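Local coordinates for packaging protein UL32 (Human herpesvirus 8 type M, PDB 6XF9) that forms a pentameric, zinc-binding ring required for herpesviral packaging and probably helps direct new capsids to nuclear replication compartments for cleavage and packaging of genomic DNA, at residues D[78-83]-D[211-216]. Numbering follows the deposited sequence.
Sequences LCFFCL and ATFCGA
The phenyl ring of F213 meets the outer carbons of two neighbouring rings, F80 and F81. F80 is directed at F213 from its CB onward, whereas F81 leaves the helix on its flank and its ring reaches across to F213. CZ of F213 meets CE1 of F81 at 4.1 Å, and CE1 of F213 lies 4.2 Å from CZ of F81, the two side chains crossing at a slant. F80 offers a looser touch, with its CE2 4.4 Å from CE2 of F213. The contact is apolar, carbon against carbon, through the outer carbons of the three rings.

The helices themselves stay far apart: the CA atoms of F81 and F213 are 11.8 Å from each other, and aromatic side chains bridge the distance. Helix 71-83 thereby meets the last turn of helix 207-213 inside this largely helical, zinc-binding subunit, away from the metal sites. On F213, CG stands anti to the carbonyl carbon and beside the backbone N (chi1 -60°), an arrangement that places its CZ and CE1 against F81. One face of this ring is covered by the methyl of the preceding residue, with CG2 of T212 3.9 Å above the ring plane, over its centre. The T212 hydroxyl is hydrogen-bonded to the carbonyl O of L208.

Helix 382-386 adds V384 against both F80 and F81, while L397 of helix 391-402 packs on F213. Just beyond F213 the chain leaves the helix at C214, and NH1 of R390 hydrogen-bonds to the carbonyl O atoms of both A211 and C214.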
loop_
_atom_site.group_PDB
_atom_site.type_symbol
_atom_site.label_atom_id
_atom_site.label_comp_id
_atom_site.label_asym_id
_atom_site.label_seq_id
_atom_site.Cartn_x
_atom_site.Cartn_y
_atom_site.Cartn_z
ATOM N N LEU D 78 -47.779 13.150 -16.374
ATOM C CA LEU D 78 -46.750 13.905 -15.671
ATOM C C LEU D 78 -45.490 13.071 -15.511
ATOM O O LEU D 78 -44.382 13.524 -15.828
ATOM C CB LEU D 78 -47.270 14.327 -14.305
ATOM C CG LEU D 78 -46.241 15.053 -13.463
ATOM C CD1 LEU D 78 -45.654 16.212 -14.228
ATOM C CD2 LEU D 78 -46.846 15.472 -12.139
ATOM N N CYS D 79 -45.643 11.826 -15.051
ATOM C CA CYS D 79 -44.492 10.945 -14.922
ATOM C C CYS D 79 -43.763 10.771 -16.257
ATOM O O CYS D 79 -42.540 10.915 -16.324
ATOM C CB CYS D 79 -44.932 9.606 -14.343
ATOM S SG CYS D 79 -45.493 9.773 -12.640
ATOM N N PHE D 80 -44.487 10.509 -17.339
ATOM C CA PHE D 80 -43.813 10.322 -18.625
ATOM C C PHE D 80 -42.999 11.554 -18.999
ATOM O O PHE D 80 -41.891 11.435 -19.529
ATOM C CB PHE D 80 -44.839 10.008 -19.711
ATOM C CG PHE D 80 -44.244 9.675 -21.042
ATOM C CD1 PHE D 80 -43.796 8.400 -21.316
ATOM C CD2 PHE D 80 -44.165 10.625 -22.025
ATOM C CE1 PHE D 80 -43.253 8.086 -22.556
ATOM C CE2 PHE D 80 -43.630 10.322 -23.270
ATOM C CZ PHE D 80 -43.173 9.053 -23.536
ATOM N N PHE D 81 -43.539 12.744 -18.743
ATOM C CA PHE D 81 -42.830 13.969 -19.090
ATOM C C PHE D 81 -41.561 14.114 -18.273
ATOM O O PHE D 81 -40.505 14.473 -18.806
ATOM C CB PHE D 81 -43.746 15.177 -18.871
ATOM C CG PHE D 81 -44.553 15.555 -20.083
ATOM C CD1 PHE D 81 -45.373 14.628 -20.705
ATOM C CD2 PHE D 81 -44.538 16.859 -20.559
ATOM C CE1 PHE D 81 -46.115 14.969 -21.817
ATOM C CE2 PHE D 81 -45.292 17.205 -21.672
ATOM C CZ PHE D 81 -46.082 16.252 -22.295
ATOM N N CYS D 82 -41.644 13.831 -16.977
ATOM C CA CYS D 82 -40.468 13.937 -16.122
ATOM C C CYS D 82 -39.370 12.995 -16.595
ATOM O O CYS D 82 -38.200 13.376 -16.663
ATOM C CB CYS D 82 -40.864 13.616 -14.687
ATOM S SG CYS D 82 -41.913 14.863 -13.924
ATOM N N LEU D 83 -39.744 11.766 -16.944
ATOM C CA LEU D 83 -38.808 10.776 -17.455
ATOM C C LEU D 83 -38.032 11.300 -18.657
ATOM O O LEU D 83 -36.884 10.900 -18.883
ATOM C CB LEU D 83 -39.590 9.518 -17.819
ATOM C CG LEU D 83 -38.827 8.278 -18.229
ATOM C CD1 LEU D 83 -37.859 7.953 -17.121
ATOM C CD2 LEU D 83 -39.799 7.125 -18.470
ATOM N N ALA D 211 -45.606 9.046 -32.480
ATOM C CA ALA D 211 -46.898 9.300 -33.101
ATOM C C ALA D 211 -47.598 10.484 -32.454
ATOM O O ALA D 211 -48.172 11.326 -33.152
ATOM C CB ALA D 211 -47.768 8.051 -33.000
ATOM N N THR D 212 -47.502 10.606 -31.133
ATOM C CA THR D 212 -48.264 11.633 -30.440
ATOM C C THR D 212 -47.647 13.018 -30.553
ATOM O O THR D 212 -48.376 14.012 -30.531
ATOM C CB THR D 212 -48.413 11.269 -28.971
ATOM O OG1 THR D 212 -48.994 9.970 -28.886
ATOM C CG2 THR D 212 -49.316 12.249 -28.275
ATOM N N PHE D 213 -46.329 13.131 -30.662
ATOM C CA PHE D 213 -45.696 14.432 -30.497
ATOM C C PHE D 213 -44.925 14.908 -31.704
ATOM O O PHE D 213 -44.681 16.114 -31.818
ATOM C CB PHE D 213 -44.747 14.420 -29.291
ATOM C CG PHE D 213 -45.430 14.104 -27.989
ATOM C CD1 PHE D 213 -46.157 15.076 -27.319
ATOM C CD2 PHE D 213 -45.332 12.848 -27.430
ATOM C CE1 PHE D 213 -46.783 14.792 -26.117
ATOM C CE2 PHE D 213 -45.949 12.559 -26.226
ATOM C CZ PHE D 213 -46.676 13.529 -25.570
ATOM N N CYS D 214 -44.519 14.012 -32.585
ATOM C CA CYS D 214 -43.606 14.356 -33.655
ATOM C C CYS D 214 -44.368 14.688 -34.937
ATOM O O CYS D 214 -45.491 14.224 -35.166
ATOM C CB CYS D 214 -42.616 13.210 -33.864
ATOM S SG CYS D 214 -41.524 12.961 -32.366
ATOM N N GLY D 215 -43.714 15.483 -35.790
ATOM C CA GLY D 215 -44.256 15.953 -37.055
ATOM C C GLY D 215 -44.277 17.472 -37.065
ATOM O O GLY D 215 -44.687 18.092 -36.070
ATOM N N ALA D 216 -43.853 18.085 -38.182
ATOM C CA ALA D 216 -43.793 19.546 -38.246
ATOM C C ALA D 216 -45.166 20.168 -38.098
ATOM O O ALA D 216 -45.287 21.316 -37.641
ATOM C CB ALA D 216 -43.169 20.001 -39.570
#